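Local structure of putative polyketide synthase (Brevibacillus brevis, 5HU7) at residues A[239-250]-A[287-298]; A[95-103]-A[108-116]. The protein probably removes water from 3-hydroxyacyl intermediates carried on an acyl carrier protein, as a dehydratase domain of a trans-AT polyketide synthase. All blocks are in the same frame, centred on the assembly; numbering follows the deposited sequence.

Contact 1: residues A[239-250]-A[287-298]; sequences DGTFTLEELEIY and IGIRMRGFSMGS
CD1 of F242 comes up to the edge of the F294 ring, near its plane, 3.9 Å from CE1 of F294; the ring planes are 55° apart, an oblique pair. CE of M291 lies over one F294 face. Y250 has CB of R290 at its edge and the carbonyl O of E248 over one face. Because Y250 CG is anti to its carbonyl carbon (chi1 -56°), the ring runs alongside I287, CE2 of Y250 lying 3.8 Å from CG2 of I287. Its OH donates to the anti lone pair of E248 OE1 at 2.7 Å. NH1 of R292 covers one face of the R290 guanidinium; R290 NH2 forms a salt bridge with E279 and R292 NH1 a long, weak ion pair with the same carboxylate, which probably offsets the like charges.

Antiparallel bridges link the strands: R292 N bonds to E246 O at 2.8 Å and 176°, and E246 N bonds back to R292 O. A classic beta bulge interrupts them where E245 and E246 both face R292. On the F242 side, L247 CD1 packs 3.4 Å from CG2 of I289. At one end, D239 OD1 takes the N and OG1 of T241, the first completing an Asx turn.

Chemically the ladder is two-sided: F242, I249 and M296 meet helix 52-65, whereas on the opposite face R290 and E248 form salt bridges to E279 and R78, so these charges are probably paired rather than left to solvent alone.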
loop_
_atom_site.group_PDB
_atom_site.type_symbol
_atom_site.label_atom_id
_atom_site.label_comp_id
_atom_site.label_asym_id
_atom_site.label_seq_id
_atom_site.Cartn_x
_atom_site.Cartn_y
_atom_site.Cartn_z
ATOM N N ASP A 239 -5.473 -15.118 28.741
ATOM C CA ASP A 239 -4.117 -15.354 28.226
ATOM C C ASP A 239 -3.880 -14.767 26.834
ATOM O O ASP A 239 -2.916 -15.157 26.177
ATOM C CB ASP A 239 -3.803 -16.862 28.249
ATOM C CG ASP A 239 -4.563 -17.747 27.270
ATOM O OD1 ASP A 239 -5.421 -17.224 26.532
ATOM O OD2 ASP A 239 -4.332 -18.970 27.280
ATOM N N GLY A 240 -4.761 -13.885 26.366
ATOM C CA GLY A 240 -4.611 -13.271 25.054
ATOM C C GLY A 240 -5.063 -14.109 23.856
ATOM O O GLY A 240 -4.998 -13.632 22.721
ATOM N N THR A 241 -5.541 -15.342 24.074
ATOM C CA THR A 241 -6.014 -16.188 22.977
ATOM C C THR A 241 -7.544 -16.207 22.861
ATOM O O THR A 241 -8.266 -15.925 23.804
ATOM C CB THR A 241 -5.486 -17.638 23.090
ATOM O OG1 THR A 241 -6.131 -18.320 24.155
ATOM C CG2 THR A 241 -3.960 -17.720 23.193
ATOM N N PHE A 242 -8.020 -16.579 21.705
ATOM C CA PHE A 242 -9.424 -16.791 21.462
ATOM C C PHE A 242 -9.631 -17.576 20.183
ATOM O O PHE A 242 -8.739 -17.656 19.351
ATOM C CB PHE A 242 -10.201 -15.463 21.397
ATOM C CG PHE A 242 -10.023 -14.689 20.101
ATOM C CD1 PHE A 242 -10.848 -14.933 19.000
ATOM C CD2 PHE A 242 -9.072 -13.690 19.997
ATOM C CE1 PHE A 242 -10.764 -14.139 17.858
ATOM C CE2 PHE A 242 -8.974 -12.919 18.843
ATOM C CZ PHE A 242 -9.826 -13.131 17.795
ATOM N N THR A 243 -10.830 -18.153 20.052
ATOM C CA THR A 243 -11.325 -18.817 18.857
ATOM C C THR A 243 -12.714 -18.258 18.557
ATOM O O THR A 243 -13.439 -17.873 19.481
ATOM C CB THR A 243 -11.374 -20.353 18.991
ATOM O OG1 THR A 243 -12.201 -20.697 20.090
ATOM C CG2 THR A 243 -9.992 -20.978 19.130
ATOM N N LEU A 244 -13.082 -18.203 17.274
ATOM C CA LEU A 244 -14.399 -17.718 16.874
ATOM C C LEU A 244 -14.838 -18.479 15.669
ATOM O O LEU A 244 -14.225 -18.386 14.614
ATOM C CB LEU A 244 -14.314 -16.205 16.635
ATOM C CG LEU A 244 -15.490 -15.448 16.053
ATOM C CD1 LEU A 244 -16.650 -15.520 16.900
ATOM C CD2 LEU A 244 -15.129 -13.996 15.874
ATOM N N GLU A 245 -15.886 -19.267 15.822
ATOM C CA GLU A 245 -16.387 -20.075 14.728
ATOM C C GLU A 245 -16.915 -19.270 13.568
ATOM O O GLU A 245 -16.633 -19.622 12.436
ATOM C CB GLU A 245 -17.436 -21.095 15.207
ATOM C CG GLU A 245 -16.835 -22.437 15.589
ATOM C CD GLU A 245 -15.997 -23.081 14.491
ATOM O OE1 GLU A 245 -16.571 -23.450 13.438
ATOM O OE2 GLU A 245 -14.750 -23.110 14.640
ATOM N N GLU A 246 -17.666 -18.207 13.829
ATOM C CA GLU A 246 -18.235 -17.403 12.769
ATOM C C GLU A 246 -18.485 -16.002 13.209
ATOM O O GLU A 246 -18.877 -15.780 14.347
ATOM C CB GLU A 246 -19.552 -18.037 12.273
ATOM C CG GLU A 246 -20.032 -17.531 10.925
ATOM C CD GLU A 246 -21.303 -18.220 10.467
ATOM O OE1 GLU A 246 -22.397 -17.812 10.924
ATOM O OE2 GLU A 246 -21.201 -19.192 9.677
ATOM N N LEU A 247 -18.306 -15.066 12.293
ATOM C CA LEU A 247 -18.520 -13.651 12.503
ATOM C C LEU A 247 -19.149 -13.131 11.241
ATOM O O LEU A 247 -18.545 -13.258 10.171
ATOM C CB LEU A 247 -17.170 -12.951 12.748
ATOM C CG LEU A 247 -17.081 -11.432 12.607
ATOM C CD1 LEU A 247 -18.038 -10.736 13.503
ATOM C CD2 LEU A 247 -15.677 -10.943 12.948
ATOM N N GLU A 248 -20.339 -12.525 11.353
ATOM C CA GLU A 248 -21.021 -11.935 10.220
ATOM C C GLU A 248 -21.149 -10.446 10.470
ATOM O O GLU A 248 -21.529 -10.062 11.550
ATOM C CB GLU A 248 -22.370 -12.629 9.991
ATOM C CG GLU A 248 -22.193 -14.009 9.371
ATOM C CD GLU A 248 -23.446 -14.812 9.110
ATOM O OE1 GLU A 248 -24.538 -14.346 9.499
ATOM O OE2 GLU A 248 -23.350 -15.876 8.455
ATOM N N ILE A 249 -20.750 -9.615 9.517
ATOM C CA ILE A 249 -20.846 -8.163 9.610
ATOM C C ILE A 249 -21.897 -7.773 8.549
ATOM O O ILE A 249 -21.661 -7.970 7.362
ATOM C CB ILE A 249 -19.485 -7.472 9.384
ATOM C CG1 ILE A 249 -18.407 -8.030 10.336
ATOM C CG2 ILE A 249 -19.631 -5.957 9.576
ATOM C CD1 ILE A 249 -16.968 -7.552 10.005
ATOM N N TYR A 250 -23.061 -7.278 8.991
ATOM C CA TYR A 250 -24.209 -6.982 8.111
ATOM C C TYR A 250 -24.203 -5.599 7.465
ATOM O O TYR A 250 -24.890 -5.399 6.468
ATOM C CB TYR A 250 -25.510 -7.204 8.873
ATOM C CG TYR A 250 -25.587 -8.604 9.438
ATOM C CD1 TYR A 250 -25.634 -9.706 8.605
ATOM C CD2 TYR A 250 -25.502 -8.825 10.805
ATOM C CE1 TYR A 250 -25.661 -11.004 9.119
ATOM C CE2 TYR A 250 -25.517 -10.110 11.327
ATOM C CZ TYR A 250 -25.626 -11.198 10.484
ATOM O OH TYR A 250 -25.654 -12.455 11.030
ATOM N N ILE A 287 -29.462 -5.910 14.009
ATOM C CA ILE A 287 -28.130 -6.458 14.288
ATOM C C ILE A 287 -27.139 -6.042 13.191
ATOM O O ILE A 287 -27.428 -6.184 11.999
ATOM C CB ILE A 287 -28.201 -8.006 14.448
ATOM C CG1 ILE A 287 -29.024 -8.352 15.678
ATOM C CG2 ILE A 287 -26.797 -8.617 14.540
ATOM C CD1 ILE A 287 -29.536 -9.689 15.730
ATOM N N GLY A 288 -26.004 -5.519 13.621
ATOM C CA GLY A 288 -24.915 -5.129 12.744
ATOM C C GLY A 288 -23.792 -6.147 12.722
ATOM O O GLY A 288 -23.076 -6.230 11.731
ATOM N N ILE A 289 -23.581 -6.880 13.853
ATOM C CA ILE A 289 -22.523 -7.875 13.999
ATOM C C ILE A 289 -23.016 -9.055 14.842
ATOM O O ILE A 289 -23.537 -8.877 15.939
ATOM C CB ILE A 289 -21.243 -7.283 14.664
ATOM C CG1 ILE A 289 -20.692 -6.036 13.922
ATOM C CG2 ILE A 289 -20.155 -8.368 14.770
ATOM C CD1 ILE A 289 -19.838 -5.156 14.757
ATOM N N ARG A 290 -22.777 -10.260 14.362
ATOM C CA ARG A 290 -23.117 -11.490 15.058
ATOM C C ARG A 290 -21.838 -12.333 15.180
ATOM O O ARG A 290 -21.159 -12.536 14.189
ATOM C CB ARG A 290 -24.199 -12.231 14.301
ATOM C CG ARG A 290 -24.357 -13.692 14.692
ATOM C CD ARG A 290 -25.502 -14.329 13.964
ATOM N NE ARG A 290 -26.793 -13.848 14.441
ATOM C CZ ARG A 290 -27.971 -14.216 13.944
ATOM N NH1 ARG A 290 -28.038 -15.052 12.911
ATOM N NH2 ARG A 290 -29.096 -13.732 14.462
ATOM N N MET A 291 -21.520 -12.807 16.397
ATOM C CA MET A 291 -20.366 -13.630 16.692
ATOM C C MET A 291 -20.929 -14.919 17.223
ATOM O O MET A 291 -21.712 -14.896 18.168
ATOM C CB MET A 291 -19.475 -12.989 17.756
ATOM C CG MET A 291 -18.888 -11.671 17.320
ATOM S SD MET A 291 -18.103 -10.791 18.654
ATOM C CE MET A 291 -16.658 -11.726 18.832
ATOM N N ARG A 292 -20.630 -16.020 16.567
ATOM C CA ARG A 292 -21.108 -17.325 16.970
ATOM C C ARG A 292 -19.917 -18.212 17.297
ATOM O O ARG A 292 -18.949 -18.237 16.549
ATOM C CB ARG A 292 -21.987 -17.941 15.861
ATOM C CG ARG A 292 -23.329 -17.203 15.654
ATOM C CD ARG A 292 -24.289 -17.447 16.828
ATOM N NE ARG A 292 -25.651 -16.904 16.698
ATOM C CZ ARG A 292 -26.620 -17.406 15.928
ATOM N NH1 ARG A 292 -27.820 -16.834 15.907
ATOM N NH2 ARG A 292 -26.390 -18.466 15.155
ATOM N N GLY A 293 -19.965 -18.859 18.462
ATOM C CA GLY A 293 -18.946 -19.788 18.882
ATOM C C GLY A 293 -17.682 -19.087 19.317
ATOM O O GLY A 293 -16.595 -19.544 18.982
ATOM N N PHE A 294 -17.830 -18.014 20.145
ATOM C CA PHE A 294 -16.750 -17.199 20.674
ATOM C C PHE A 294 -16.239 -17.756 22.001
ATOM O O PHE A 294 -16.971 -17.817 22.970
ATOM C CB PHE A 294 -17.224 -15.756 20.856
ATOM C CG PHE A 294 -16.137 -14.800 21.318
ATOM C CD1 PHE A 294 -14.971 -14.638 20.585
ATOM C CD2 PHE A 294 -16.275 -14.088 22.500
ATOM C CE1 PHE A 294 -13.975 -13.749 20.998
ATOM C CE2 PHE A 294 -15.284 -13.187 22.906
ATOM C CZ PHE A 294 -14.139 -13.026 22.147
ATOM N N SER A 295 -14.944 -18.022 22.067
ATOM C CA SER A 295 -14.313 -18.595 23.250
ATOM C C SER A 295 -12.987 -17.933 23.520
ATOM O O SER A 295 -12.114 -17.870 22.658
ATOM C CB SER A 295 -14.111 -20.094 23.059
ATOM O OG SER A 295 -13.778 -20.706 24.293
ATOM N N MET A 296 -12.834 -17.430 24.706
ATOM C CA MET A 296 -11.581 -16.792 25.135
ATOM C C MET A 296 -10.798 -17.770 25.974
ATOM O O MET A 296 -11.381 -18.469 26.802
ATOM C CB MET A 296 -11.883 -15.536 25.953
ATOM C CG MET A 296 -12.583 -14.491 25.158
ATOM S SD MET A 296 -12.915 -13.045 26.153
ATOM C CE MET A 296 -14.350 -13.672 27.091
ATOM N N GLY A 297 -9.485 -17.813 25.774
ATOM C CA GLY A 297 -8.634 -18.721 26.535
ATOM C C GLY A 297 -8.265 -18.122 27.877
ATOM O O GLY A 297 -8.148 -16.897 27.997
ATOM N N SER A 298 -8.079 -18.970 28.894
ATOM C CA SER A 298 -7.718 -18.521 30.226
ATOM C C SER A 298 -6.564 -19.347 30.810
ATOM O O SER A 298 -6.145 -20.347 30.219
ATOM C CB SER A 298 -8.940 -18.553 31.140
ATOM O OG SER A 298 -9.684 -19.746 30.946
HETATM O O HOH W 1 -8.152 -14.777 26.294
HETATM O O HOH W 2 -14.830 -21.598 19.238
#

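Contact 2: residues A[95-103]-A[108-116]; sequences VQVHVGIYP and ELAYKIYSE
H98 and Y114 pack closely towards the open end of this hairpin: CB of H98 sits over one face of the Y114 ring, 3.7 Å from its centroid and 18° off the normal, which is a CH-pi contact. Y114 places CG between its backbone N and carbonyl carbon (chi1 68°), folding the ring back across the neighbouring strand. The two rings themselves are oblique, with CD2 of H98 3.6 Å from CE2 of Y114. Beneath them the backbones are tied by two bonds, H98 N to Y114 O at 2.7 Å and Y114 N to H98 O; the pairs G100 with K112 and Y102 with A110 repeat the pattern.

Equally close is the reverse face, where V97 CG1 meets CG2 of I113 at 3.6 Å and I101 CD1 lies 3.8 Å from CB of Y111; V99, I101 and Y111 continue onto helix 52-65. Further along the aromatic face, towards the turn, the packing is more open: Y102 and K112 are partly exposed. There the K112 chain crosses Y102 at about a right angle, its CG 3.7 Å from CE1 of Y102, and K112 NZ stands over the Y102 ring face as a cation-pi partner, 4.8 Å from the centroid. The strand ends are looser still: Q96 and P103 are exposed, and E116 is poorly ordered.

H98 ND1 bonds to S29, Y114 OH to E25 and R27, and Y102 OH weakly to E25. Partners in strand 26-32 (S29, R27) and just before it (E25) thus probably limit the rotation of these rings, opposite an apolar inner face.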
loop_
_atom_site.group_PDB
_atom_site.type_symbol
_atom_site.label_atom_id
_atom_site.label_comp_id
_atom_site.label_asym_id
_atom_site.label_seq_id
_atom_site.Cartn_x
_atom_site.Cartn_y
_atom_site.Cartn_z
ATOM N N VAL A 95 6.694 -3.028 17.653
ATOM C CA VAL A 95 6.384 -4.250 16.893
ATOM C C VAL A 95 5.909 -3.945 15.476
ATOM O O VAL A 95 5.055 -3.094 15.285
ATOM C CB VAL A 95 5.368 -5.179 17.622
ATOM C CG1 VAL A 95 5.972 -5.785 18.884
ATOM C CG2 VAL A 95 4.068 -4.472 17.959
ATOM N N GLN A 96 6.447 -4.652 14.504
ATOM C CA GLN A 96 6.016 -4.557 13.115
ATOM C C GLN A 96 5.112 -5.783 12.865
ATOM O O GLN A 96 5.590 -6.906 12.890
ATOM C CB GLN A 96 7.197 -4.523 12.143
ATOM C CG GLN A 96 6.787 -3.987 10.769
ATOM C CD GLN A 96 7.834 -4.159 9.694
ATOM O OE1 GLN A 96 8.741 -5.000 9.778
ATOM N NE2 GLN A 96 7.682 -3.409 8.612
ATOM N N VAL A 97 3.813 -5.557 12.682
ATOM C CA VAL A 97 2.823 -6.612 12.481
ATOM C C VAL A 97 2.369 -6.603 11.048
ATOM O O VAL A 97 2.045 -5.546 10.519
ATOM C CB VAL A 97 1.605 -6.398 13.406
ATOM C CG1 VAL A 97 0.666 -7.596 13.348
ATOM C CG2 VAL A 97 2.033 -6.129 14.829
ATOM N N HIS A 98 2.276 -7.781 10.449
ATOM C CA HIS A 98 1.848 -7.945 9.065
ATOM C C HIS A 98 0.516 -8.687 8.975
ATOM O O HIS A 98 0.215 -9.497 9.829
ATOM C CB HIS A 98 2.900 -8.726 8.276
ATOM C CG HIS A 98 4.268 -8.167 8.376
ATOM N ND1 HIS A 98 4.591 -6.962 7.786
ATOM C CD2 HIS A 98 5.368 -8.669 8.973
ATOM C CE1 HIS A 98 5.859 -6.757 8.063
ATOM N NE2 HIS A 98 6.373 -7.772 8.758
ATOM N N VAL A 99 -0.249 -8.415 7.931
ATOM C CA VAL A 99 -1.481 -9.137 7.624
ATOM C C VAL A 99 -1.340 -9.615 6.189
ATOM O O VAL A 99 -1.348 -8.801 5.267
ATOM C CB VAL A 99 -2.801 -8.364 7.739
ATOM C CG1 VAL A 99 -3.966 -9.337 7.700
ATOM C CG2 VAL A 99 -2.842 -7.514 8.970
ATOM N N GLY A 100 -1.205 -10.912 6.015
ATOM C CA GLY A 100 -1.119 -11.494 4.697
ATOM C C GLY A 100 -2.485 -12.005 4.295
ATOM O O GLY A 100 -3.260 -12.434 5.154
ATOM N N ILE A 101 -2.800 -11.922 3.001
ATOM C CA ILE A 101 -4.047 -12.423 2.437
ATOM C C ILE A 101 -3.628 -13.468 1.381
ATOM O O ILE A 101 -2.785 -13.168 0.552
ATOM C CB ILE A 101 -4.898 -11.306 1.818
ATOM C CG1 ILE A 101 -5.223 -10.178 2.823
ATOM C CG2 ILE A 101 -6.180 -11.902 1.198
ATOM C CD1 ILE A 101 -6.075 -10.552 3.978
ATOM N N TYR A 102 -4.171 -14.701 1.446
ATOM C CA TYR A 102 -3.819 -15.825 0.572
ATOM C C TYR A 102 -5.094 -16.473 -0.022
ATOM O O TYR A 102 -6.151 -16.500 0.621
ATOM C CB TYR A 102 -3.074 -16.912 1.385
ATOM C CG TYR A 102 -2.032 -16.376 2.338
ATOM C CD1 TYR A 102 -2.375 -15.994 3.631
ATOM C CD2 TYR A 102 -0.698 -16.243 1.945
ATOM C CE1 TYR A 102 -1.445 -15.410 4.480
ATOM C CE2 TYR A 102 0.244 -15.654 2.789
ATOM C CZ TYR A 102 -0.125 -15.272 4.068
ATOM O OH TYR A 102 0.789 -14.743 4.936
ATOM N N PRO A 103 -4.946 -17.175 -1.156
ATOM C CA PRO A 103 -6.113 -17.888 -1.743
ATOM C C PRO A 103 -6.529 -19.091 -0.928
ATOM O O PRO A 103 -5.677 -19.661 -0.247
ATOM C CB PRO A 103 -5.616 -18.343 -3.109
ATOM C CG PRO A 103 -4.142 -18.286 -3.055
ATOM C CD PRO A 103 -3.729 -17.322 -1.997
ATOM N N GLU A 108 -13.471 -17.770 -1.275
ATOM C CA GLU A 108 -12.940 -17.729 0.062
ATOM C C GLU A 108 -11.447 -17.388 0.118
ATOM O O GLU A 108 -10.653 -17.835 -0.706
ATOM C CB GLU A 108 -13.267 -19.060 0.749
ATOM C CG GLU A 108 -12.712 -19.206 2.155
ATOM C CD GLU A 108 -13.416 -20.320 2.903
ATOM O OE1 GLU A 108 -13.593 -21.390 2.275
ATOM O OE2 GLU A 108 -13.874 -20.098 4.055
ATOM N N LEU A 109 -11.090 -16.519 1.065
ATOM C CA LEU A 109 -9.722 -16.087 1.262
ATOM C C LEU A 109 -9.275 -16.529 2.616
ATOM O O LEU A 109 -10.089 -16.633 3.511
ATOM C CB LEU A 109 -9.647 -14.573 1.266
ATOM C CG LEU A 109 -10.073 -13.882 0.035
ATOM C CD1 LEU A 109 -10.445 -12.455 0.334
ATOM C CD2 LEU A 109 -9.008 -14.004 -1.041
ATOM N N ALA A 110 -7.963 -16.658 2.792
ATOM C CA ALA A 110 -7.365 -16.942 4.085
ATOM C C ALA A 110 -6.559 -15.736 4.510
ATOM O O ALA A 110 -6.030 -14.999 3.680
ATOM C CB ALA A 110 -6.481 -18.163 3.981
ATOM N N TYR A 111 -6.493 -15.493 5.804
ATOM C CA TYR A 111 -5.638 -14.413 6.293
ATOM C C TYR A 111 -4.769 -14.889 7.421
ATOM O O TYR A 111 -5.108 -15.845 8.113
ATOM C CB TYR A 111 -6.425 -13.161 6.696
ATOM C CG TYR A 111 -7.127 -13.256 8.026
ATOM C CD1 TYR A 111 -6.461 -12.972 9.204
ATOM C CD2 TYR A 111 -8.459 -13.633 8.107
ATOM C CE1 TYR A 111 -7.063 -13.179 10.441
ATOM C CE2 TYR A 111 -9.089 -13.816 9.342
ATOM C CZ TYR A 111 -8.400 -13.553 10.505
ATOM O OH TYR A 111 -9.043 -13.725 11.699
ATOM N N LYS A 112 -3.641 -14.208 7.619
ATOM C CA LYS A 112 -2.741 -14.463 8.737
ATOM C C LYS A 112 -2.213 -13.170 9.244
ATOM O O LYS A 112 -1.705 -12.380 8.464
ATOM C CB LYS A 112 -1.538 -15.308 8.352
ATOM C CG LYS A 112 -1.850 -16.714 7.953
ATOM C CD LYS A 112 -0.630 -17.630 8.156
ATOM C CE LYS A 112 -0.102 -18.240 6.894
ATOM N NZ LYS A 112 -0.888 -19.404 6.479
ATOM N N ILE A 113 -2.199 -13.007 10.554
ATOM C CA ILE A 113 -1.625 -11.848 11.214
ATOM C C ILE A 113 -0.354 -12.404 11.803
ATOM O O ILE A 113 -0.398 -13.395 12.516
ATOM C CB ILE A 113 -2.558 -11.204 12.251
ATOM C CG1 ILE A 113 -3.784 -10.597 11.554
ATOM C CG2 ILE A 113 -1.822 -10.134 13.058
ATOM C CD1 ILE A 113 -5.001 -10.182 12.498
ATOM N N TYR A 114 0.775 -11.813 11.485
ATOM C CA TYR A 114 2.047 -12.357 11.940
ATOM C C TYR A 114 3.092 -11.276 12.106
ATOM O O TYR A 114 2.943 -10.191 11.566
ATOM C CB TYR A 114 2.520 -13.445 10.932
ATOM C CG TYR A 114 2.904 -12.912 9.575
ATOM C CD1 TYR A 114 1.984 -12.835 8.544
ATOM C CD2 TYR A 114 4.217 -12.546 9.303
ATOM C CE1 TYR A 114 2.343 -12.345 7.286
ATOM C CE2 TYR A 114 4.593 -12.079 8.043
ATOM C CZ TYR A 114 3.656 -11.977 7.038
ATOM O OH TYR A 114 4.049 -11.488 5.813
ATOM N N SER A 115 4.147 -11.589 12.830
ATOM C CA SER A 115 5.250 -10.655 13.084
ATOM C C SER A 115 6.577 -11.381 13.197
ATOM O O SER A 115 6.612 -12.605 13.232
ATOM C CB SER A 115 4.991 -9.851 14.354
ATOM O OG SER A 115 5.179 -10.615 15.526
ATOM N N GLU A 116 7.675 -10.602 13.225
ATOM C CA GLU A 116 9.053 -11.080 13.404
ATOM C C GLU A 116 9.499 -11.999 12.273
ATOM O O GLU A 116 10.621 -11.881 11.795
ATOM C CB GLU A 116 9.204 -11.761 14.775
ATOM C CG GLU A 116 10.644 -11.946 15.211
ATOM C CD GLU A 116 10.827 -12.441 16.634
ATOM O OE1 GLU A 116 10.180 -11.863 17.533
ATOM O OE2 GLU A 116 11.655 -13.352 16.867
#

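In the fold
Contacts 1 and 2 do not touch: their centres lie 18 Å apart and their nearest atoms about 6 Å. Strands 125-135 and 76-84 bridge the gap, since 108-115 pairs with the former and 241-249 with the latter. Helix 52-65 provides a second connection, receiving side chains from both contacts, as is consistent with a central helix of a hotdog fold. The two belong to different HotDog-clan ranges, which fits a double hotdog fold in which the 241-249 to 76-84 pairing joins the halves. Contact 1 is central, 7 Å from the chain centre, and contact 2 peripheral at 18 Å, where L109 packs on L23 of the second subunit.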